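Local coordinates for protein Cg10997-pa (Drosophila melanogaster, PDB 2YV7) that may move from a soluble, glutathione transferase-like form into membranes, where it might act as a pH-dependent chloride ion channel, at residues 46-51 with 174-179; 185-190 with 225-230; 210-215 with 250-255. All coordinates share one frame; numbering follows the deposited sequence.

Contact 1: residues 46-51 with 174-179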
# COMPACT_ATOMS: atom_id res chain seq x y z
N TYR A 46 -1.87 -2.27 -5.38
CA TYR A 46 -2.72 -2.51 -6.58
C TYR A 46 -4.21 -2.29 -6.25
O TYR A 46 -4.95 -1.79 -7.09
CB TYR A 46 -2.43 -3.86 -7.27
CG TYR A 46 -0.96 -4.05 -7.60
CD1 TYR A 46 -0.15 -2.94 -7.90
CD2 TYR A 46 -0.34 -5.31 -7.51
CE1 TYR A 46 1.22 -3.07 -8.14
CE2 TYR A 46 1.02 -5.44 -7.77
CZ TYR A 46 1.78 -4.31 -8.08
OH TYR A 46 3.16 -4.46 -8.29
N PHE A 47 -4.64 -2.60 -5.02
CA PHE A 47 -5.98 -2.24 -4.56
C PHE A 47 -6.12 -0.72 -4.71
O PHE A 47 -7.09 -0.21 -5.23
CB PHE A 47 -6.08 -2.71 -3.08
CG PHE A 47 -7.47 -2.68 -2.45
CD1 PHE A 47 -8.46 -1.74 -2.82
CD2 PHE A 47 -7.75 -3.56 -1.41
CE1 PHE A 47 -9.73 -1.71 -2.17
CE2 PHE A 47 -9.04 -3.56 -0.77
CZ PHE A 47 -10.00 -2.61 -1.14
N MET A 48 -5.13 0.04 -4.21
CA MET A 48 -5.21 1.48 -4.28
C MET A 48 -5.27 1.99 -5.74
O MET A 48 -6.06 2.88 -6.01
CB MET A 48 -3.99 2.11 -3.56
CG MET A 48 -4.22 2.09 -2.08
SD MET A 48 -2.95 3.03 -1.16
CE MET A 48 -3.42 4.70 -1.61
N ASP A 49 -4.41 1.47 -6.63
CA ASP A 49 -4.38 1.91 -8.05
C ASP A 49 -5.76 1.68 -8.64
O ASP A 49 -6.36 2.59 -9.24
CB ASP A 49 -3.35 1.08 -8.83
CG ASP A 49 -1.94 1.52 -8.56
OD1 ASP A 49 -1.78 2.70 -8.26
OD2 ASP A 49 -1.07 0.71 -8.79
N LEU A 50 -6.30 0.49 -8.40
CA LEU A 50 -7.59 0.16 -9.06
C LEU A 50 -8.78 0.98 -8.49
O LEU A 50 -9.72 1.37 -9.20
CB LEU A 50 -7.80 -1.35 -8.95
CG LEU A 50 -6.87 -2.18 -9.83
CD1 LEU A 50 -6.83 -3.69 -9.38
CD2 LEU A 50 -7.18 -2.03 -11.34
N TYR A 51 -8.73 1.22 -7.19
CA TYR A 51 -9.75 2.02 -6.54
C TYR A 51 -9.77 3.41 -7.14
O TYR A 51 -10.85 3.97 -7.39
CB TYR A 51 -9.53 2.03 -5.00
CG TYR A 51 -10.72 2.60 -4.24
CD1 TYR A 51 -10.93 3.98 -4.22
CD2 TYR A 51 -11.65 1.75 -3.60
CE1 TYR A 51 -12.02 4.51 -3.60
CE2 TYR A 51 -12.74 2.28 -2.94
CZ TYR A 51 -12.91 3.68 -2.95
OH TYR A 51 -13.98 4.27 -2.35
N PHE A 174 3.12 6.08 -7.65
CA PHE A 174 4.19 6.09 -6.65
C PHE A 174 3.60 6.32 -5.27
O PHE A 174 4.14 5.81 -4.28
CB PHE A 174 5.22 7.20 -6.95
CG PHE A 174 5.92 7.01 -8.31
CD1 PHE A 174 6.70 5.89 -8.53
CD2 PHE A 174 5.83 7.97 -9.30
CE1 PHE A 174 7.38 5.69 -9.81
CE2 PHE A 174 6.46 7.77 -10.54
CZ PHE A 174 7.25 6.66 -10.76
N ASP A 175 2.51 7.09 -5.20
CA ASP A 175 1.80 7.28 -3.93
C ASP A 175 1.22 5.95 -3.42
O ASP A 175 1.32 5.60 -2.22
CB ASP A 175 0.72 8.33 -4.10
CG ASP A 175 1.31 9.65 -4.46
OD1 ASP A 175 2.12 10.19 -3.61
OD2 ASP A 175 1.05 10.05 -5.60
N CYS A 176 0.64 5.17 -4.33
CA CYS A 176 0.07 3.89 -3.93
C CYS A 176 1.15 2.88 -3.52
O CYS A 176 0.90 1.91 -2.76
CB CYS A 176 -0.80 3.32 -5.11
SG CYS A 176 -2.07 4.49 -5.59
N GLU A 177 2.42 3.09 -3.95
CA GLU A 177 3.52 2.26 -3.45
C GLU A 177 4.00 2.84 -2.06
O GLU A 177 4.34 2.06 -1.17
CB GLU A 177 4.73 2.33 -4.40
CG GLU A 177 5.85 1.36 -4.05
CD GLU A 177 7.02 1.42 -5.03
OE1 GLU A 177 6.78 1.50 -6.29
OE2 GLU A 177 8.16 1.37 -4.54
N LEU A 178 4.09 4.18 -1.94
CA LEU A 178 4.68 4.78 -0.73
C LEU A 178 3.76 4.65 0.48
O LEU A 178 4.21 4.32 1.58
CB LEU A 178 5.02 6.25 -0.99
CG LEU A 178 5.70 6.89 0.28
CD1 LEU A 178 7.01 6.21 0.73
CD2 LEU A 178 5.92 8.43 -0.10
N MET A 179 2.48 4.95 0.28
CA MET A 179 1.56 5.09 1.44
C MET A 179 1.45 3.80 2.23
O MET A 179 1.55 3.84 3.49
CB MET A 179 0.21 5.67 0.96
CG MET A 179 0.34 7.11 0.47
SD MET A 179 -1.26 7.69 -0.19
CE MET A 179 -0.92 9.40 -0.33

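Contact 2: residues 185-190 with 225-230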
# COMPACT_ATOMS: atom_id res chain seq x y z
N ILE A 185 5.57 1.07 8.37
CA ILE A 185 6.61 1.76 9.18
C ILE A 185 6.03 2.27 10.49
O ILE A 185 6.61 1.93 11.53
CB ILE A 185 7.27 2.90 8.39
CG1 ILE A 185 8.21 2.32 7.30
CG2 ILE A 185 8.17 3.75 9.31
CD1 ILE A 185 8.66 3.45 6.29
N ARG A 186 4.92 2.98 10.45
CA ARG A 186 4.29 3.52 11.65
C ARG A 186 3.88 2.38 12.55
O ARG A 186 4.26 2.35 13.73
CB ARG A 186 3.06 4.38 11.34
CG ARG A 186 3.33 5.69 10.64
CD ARG A 186 2.13 6.59 10.77
NE ARG A 186 1.87 7.01 12.16
CZ ARG A 186 0.80 7.72 12.52
NH1 ARG A 186 -0.17 8.07 11.65
NH2 ARG A 186 0.71 8.07 13.80
N VAL A 187 3.10 1.44 12.02
CA VAL A 187 2.48 0.41 12.91
C VAL A 187 3.49 -0.60 13.44
O VAL A 187 3.57 -0.84 14.66
CB VAL A 187 1.28 -0.25 12.16
CG1 VAL A 187 0.73 -1.41 12.95
CG2 VAL A 187 0.18 0.83 11.87
N ALA A 188 4.26 -1.20 12.52
CA ALA A 188 5.17 -2.26 12.91
C ALA A 188 6.40 -1.63 13.57
O ALA A 188 6.93 -2.18 14.50
CB ALA A 188 5.62 -3.08 11.74
N GLY A 189 6.89 -0.52 13.02
CA GLY A 189 7.99 0.25 13.64
C GLY A 189 7.76 0.49 15.14
O GLY A 189 8.64 0.18 15.96
N LYS A 190 6.59 0.99 15.48
CA LYS A 190 6.27 1.36 16.87
C LYS A 190 6.11 0.10 17.70
O LYS A 190 6.75 -0.07 18.77
CB LYS A 190 4.98 2.09 16.90
CG LYS A 190 4.63 2.59 18.26
CD LYS A 190 3.13 2.87 18.25
CE LYS A 190 2.88 4.09 19.02
NZ LYS A 190 4.05 5.00 18.76
N GLN A 225 -3.64 -4.76 13.77
CA GLN A 225 -3.41 -6.11 14.25
C GLN A 225 -2.92 -7.05 13.18
O GLN A 225 -2.15 -7.96 13.44
CB GLN A 225 -4.74 -6.65 14.87
CG GLN A 225 -5.20 -5.90 16.15
CD GLN A 225 -5.77 -4.49 15.96
OE1 GLN A 225 -6.34 -4.15 14.91
NE2 GLN A 225 -5.71 -3.68 17.03
N ASP A 226 -3.39 -6.85 11.96
CA ASP A 226 -3.01 -7.64 10.82
C ASP A 226 -1.61 -7.27 10.34
O ASP A 226 -0.87 -8.14 9.96
CB ASP A 226 -4.09 -7.48 9.73
CG ASP A 226 -5.46 -8.06 10.19
OD1 ASP A 226 -5.41 -9.22 10.64
OD2 ASP A 226 -6.49 -7.36 10.16
N ILE A 227 -1.27 -5.98 10.31
CA ILE A 227 0.12 -5.59 9.99
C ILE A 227 1.07 -6.22 11.01
O ILE A 227 2.05 -6.91 10.67
CB ILE A 227 0.26 -4.01 9.96
CG1 ILE A 227 -0.48 -3.43 8.75
CG2 ILE A 227 1.78 -3.65 9.87
CD1 ILE A 227 -0.77 -1.91 8.80
N ILE A 228 0.77 -6.04 12.30
CA ILE A 228 1.59 -6.66 13.35
C ILE A 228 1.72 -8.19 13.26
O ILE A 228 2.82 -8.74 13.32
CB ILE A 228 0.98 -6.28 14.74
CG1 ILE A 228 1.09 -4.77 14.89
CG2 ILE A 228 1.66 -7.04 15.88
CD1 ILE A 228 0.40 -4.30 16.22
N ASN A 229 0.59 -8.88 13.11
CA ASN A 229 0.59 -10.33 13.00
C ASN A 229 1.45 -10.78 11.80
O ASN A 229 2.23 -11.74 11.90
CB ASN A 229 -0.85 -10.87 12.90
CG ASN A 229 -0.91 -12.39 12.96
OD1 ASN A 229 -1.40 -13.06 12.05
ND2 ASN A 229 -0.38 -12.94 14.03
N HIS A 230 1.32 -10.04 10.69
CA HIS A 230 2.12 -10.27 9.48
C HIS A 230 3.59 -10.37 9.82
O HIS A 230 4.23 -11.38 9.48
CB HIS A 230 1.80 -9.14 8.49
CG HIS A 230 2.54 -9.20 7.19
ND1 HIS A 230 2.01 -9.79 6.06
CD2 HIS A 230 3.73 -8.66 6.82
CE1 HIS A 230 2.86 -9.63 5.05
NE2 HIS A 230 3.90 -8.95 5.49

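Contact 3: residues 210-215 with 250-255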
# COMPACT_ATOMS: atom_id res chain seq x y z
N HIS A 210 -3.06 13.69 4.72
CA HIS A 210 -3.85 13.50 3.50
C HIS A 210 -4.11 12.08 3.12
O HIS A 210 -5.14 11.79 2.55
CB HIS A 210 -3.25 14.25 2.34
CG HIS A 210 -3.24 15.73 2.55
ND1 HIS A 210 -4.36 16.42 2.96
CD2 HIS A 210 -2.23 16.64 2.49
CE1 HIS A 210 -4.05 17.71 3.10
NE2 HIS A 210 -2.77 17.87 2.81
N MET A 211 -3.15 11.19 3.39
CA MET A 211 -3.35 9.76 3.14
C MET A 211 -4.49 9.17 3.89
O MET A 211 -5.24 8.32 3.36
CB MET A 211 -2.02 9.02 3.46
CG MET A 211 -2.09 7.76 4.10
SD MET A 211 -0.31 7.28 4.25
CE MET A 211 -0.33 6.87 5.97
N TYR A 212 -4.70 9.66 5.11
CA TYR A 212 -5.79 9.14 5.90
C TYR A 212 -7.15 9.70 5.48
O TYR A 212 -8.16 9.14 5.91
CB TYR A 212 -5.53 9.43 7.36
CG TYR A 212 -4.31 8.66 7.90
CD1 TYR A 212 -4.18 7.22 7.72
CD2 TYR A 212 -3.29 9.35 8.60
CE1 TYR A 212 -3.09 6.54 8.17
CE2 TYR A 212 -2.18 8.64 9.08
CZ TYR A 212 -2.10 7.25 8.90
OH TYR A 212 -1.03 6.60 9.36
N GLN A 213 -7.16 10.80 4.71
CA GLN A 213 -8.39 11.39 4.14
C GLN A 213 -8.75 10.75 2.80
O GLN A 213 -9.80 11.06 2.23
CB GLN A 213 -8.26 12.90 3.95
CG GLN A 213 -8.17 13.68 5.24
CD GLN A 213 -7.97 15.19 5.02
OE1 GLN A 213 -7.64 15.66 3.91
NE2 GLN A 213 -8.13 15.96 6.10
N LEU A 214 -7.89 9.84 2.31
CA LEU A 214 -8.08 9.30 0.97
C LEU A 214 -8.87 8.00 0.99
O LEU A 214 -8.43 7.02 1.60
CB LEU A 214 -6.69 9.07 0.32
CG LEU A 214 -6.68 8.74 -1.16
CD1 LEU A 214 -6.98 9.95 -2.01
CD2 LEU A 214 -5.31 8.13 -1.53
N ASP A 215 -10.00 7.95 0.27
CA ASP A 215 -10.79 6.73 0.27
C ASP A 215 -10.00 5.51 -0.20
O ASP A 215 -10.16 4.43 0.36
CB ASP A 215 -12.07 6.88 -0.54
CG ASP A 215 -13.09 7.79 0.14
OD1 ASP A 215 -13.05 7.95 1.40
OD2 ASP A 215 -13.91 8.38 -0.60
N PHE A 250 -7.29 1.00 13.62
CA PHE A 250 -6.48 1.61 12.53
C PHE A 250 -5.71 2.80 13.07
O PHE A 250 -6.33 3.76 13.53
CB PHE A 250 -7.45 2.05 11.41
CG PHE A 250 -8.18 0.91 10.82
CD1 PHE A 250 -7.62 0.17 9.78
CD2 PHE A 250 -9.36 0.43 11.43
CE1 PHE A 250 -8.26 -0.96 9.27
CE2 PHE A 250 -10.00 -0.74 10.93
CZ PHE A 250 -9.44 -1.43 9.86
N THR A 251 -4.38 2.76 13.02
CA THR A 251 -3.56 3.94 13.34
C THR A 251 -3.81 5.05 12.28
O THR A 251 -3.50 4.88 11.07
CB THR A 251 -2.07 3.60 13.40
OG1 THR A 251 -1.79 2.79 14.59
CG2 THR A 251 -1.19 4.91 13.38
N THR A 252 -4.26 6.21 12.76
CA THR A 252 -4.53 7.36 11.91
C THR A 252 -4.11 8.71 12.51
O THR A 252 -4.28 9.78 11.84
CB THR A 252 -6.00 7.50 11.46
OG1 THR A 252 -6.83 7.65 12.63
CG2 THR A 252 -6.45 6.33 10.55
N TYR A 253 -3.58 8.70 13.72
CA TYR A 253 -3.30 10.00 14.36
C TYR A 253 -2.10 10.68 13.77
O TYR A 253 -1.19 10.03 13.26
CB TYR A 253 -3.12 9.86 15.90
CG TYR A 253 -1.89 9.10 16.29
CD1 TYR A 253 -1.93 7.72 16.38
CD2 TYR A 253 -0.70 9.76 16.58
CE1 TYR A 253 -0.81 7.02 16.74
CE2 TYR A 253 0.42 9.05 16.96
CZ TYR A 253 0.35 7.68 17.02
OH TYR A 253 1.46 6.93 17.37
N ILE A 254 -2.09 12.00 13.89
CA ILE A 254 -0.99 12.84 13.42
C ILE A 254 -0.49 13.55 14.73
O ILE A 254 -1.31 14.15 15.45
CB ILE A 254 -1.49 13.81 12.36
CG1 ILE A 254 -2.18 13.08 11.17
CG2 ILE A 254 -0.37 14.77 11.89
CD1 ILE A 254 -1.16 12.23 10.34
N PRO A 255 0.81 13.40 15.08
CA PRO A 255 1.34 14.00 16.31
C PRO A 255 1.54 15.51 16.26
O PRO A 255 1.98 16.10 17.25
CB PRO A 255 2.66 13.22 16.57
CG PRO A 255 3.08 12.77 15.22
CD PRO A 255 1.86 12.64 14.36

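Contact 1: residues 46-51 with 174-179
The carboxylate oxygen OD1 of Asp49 lies 3.2 Å from SG of Cys176 and 3.4 Å from its CB; it is buried, and no clear hydrogen-bond partner for it can be identified. The pair sits where the two halves of the GST fold meet: helix 41-55 belongs to the thioredoxin-like N-terminal domain, helix 173-193 to the all-helical C-terminal domain. The segments run roughly antiparallel, at 143°, with their axes 8.8 Å apart at closest approach, and Met48 and Cys176 have the nearest CA atoms. Their side chains point at each other, CB of Met48 packing 3.7 Å from Cys176 SG, so the sulfur meets both an apolar neighbour and the acid. Burial of OD1 without a clear partner would probably disfavour the ionised form of Asp49. Its other oxygen, OD2, comes up in the plane of the Tyr46 ring, at the ring edge; the hydroxyl of that tyrosine bonds to Glu101.

Helix 41-55 lies in a region predicted to become a membrane-spanning helix after insertion. In this soluble structure its other flanks are covered by helix 215-220, beside Met48, and by strand 22-28, under Phe47 and Leu50. If this helix inserts as predicted, Met48 and Asp49 would probably have to part from helix 173-193. A methionine pair adds to the interface: Met48 bends at its third torsion (chi3 72°), and its CE stops 4.0 Å from SD of the extended Met179, the two chains crossing nearly at right angles.

Contact 2: residues 185-190 with 225-230
Helix-to-helix packing inside the all-helical C-terminal domain of the GST fold joins Val187 and Ala188, on the long helix 173-193, to Ile227 and Ile228, on helix 224-235. The contact is apolar: each close approach across the pair is between carbon atoms. The short segments cross at -55°, their axes approaching to 9.1 Å, and Ala188 and Ile228 have the nearest CA atoms, 5.7 Å apart.

One branch of Val187 makes two of the three close contacts. With CG1 anti to the backbone N (chi1 173°), that methyl reaches CG1 of Ile228 at 3.9 Å and CG2 of Ile227 at 4.0 Å, touching two consecutive residues of the facing helix. In both cases the side chains cross at about a right angle, so the valine meets the isoleucines across rather than alongside. Ile227 aims its CB at the facing helix, and its CG2 methyl serves two partners, since Ala188 CB also approaches it, more loosely, at 4.3 Å. The small side chain of Ala188 is consistent with the close backbone approach there.

The seam continues along both helices. Ile227 also rests on Gln183 and His184, a turn earlier in helix 173-193, while Ile228 packs on Tyr191 and Phe192 further on; in return Val187 touches Asp224, and Ala188 touches Tyr231. Arg186 packs against helix 202-212 through Trp205 and Met208, which leaves helix 173-193 between helix 202-212 and helix 224-235.

Contact 3: residues 210-215 with 250-255
Tyr212 meets Thr251, Thr252 and Ile254 with almost its whole ring. Its CB is directed toward the facing segment, and with CG anti to the carbonyl carbon (chi1 -66°) the ring lies flat against the chain of 250-255. At the root, CG is 4.1 Å from the carbonyl oxygen of Thr252. One step out, the two sides diverge: CD1 meets the methyl CG2 of Thr252 at 3.7 Å, whereas CD2 lies 3.4 Å from Thr252 O. Further along, CE1 approaches Thr251 O obliquely, also at 3.4 Å, and CE2 has the CD1 methyl of Ile254 beside it at 3.9 Å, near the ring plane.

The ring centre gives the clearest evidence of face contact. Thr252 CA stands 3.8 Å from the centroid and only 8° off the ring normal, a CH-pi contact over the face; Met211 CG lies over the opposite face, offset toward the rim. In the fold, this is the last part of helix 202-212 in the helical domain receiving the non-helical tail that follows helix 224-235. Backbone groups thus do much of the touching: the carbonyl oxygens of Thr251 and Thr252, and Thr252 CA.

At the tip, Tyr212 OH reaches helix 173-193, where it is hydrogen-bonded to Gln183 OE1 and Arg186 NH1. A leucine here, lacking ring and hydroxyl, would probably leave Gln183 and Arg186 without this partner and Thr252 CA without a flat face to rest on. The tail has its own anchors to helix 173-193: Gln183 NE2 donates to Thr251 O, and Arg186 NH1 to Tyr253 O. On helix 224-235, Asp224 OD2 is bonded to Thr251 OG1.

Contact 1 lies nearest the middle of the chain, about 6 Å from its centre, and alone of the three joins the N-terminal domain to the helical domain; contacts 2 and 3 each lie about 13 Å out, within the latter. Helix 173-193 provides one side of contacts 1 and 2, whose centres are about 19 Å apart and which do not touch. Contact 3, with its centre about 15 Å from either, borders both: Met211 and Leu214 pack on Met179 and Met48, and Arg186 reaches Tyr212 and Tyr253. Contact 1 closes first along the chain; the segments of contacts 2 and 3 then alternate. Membrane insertion of the N-terminal domain would probably break contact 1.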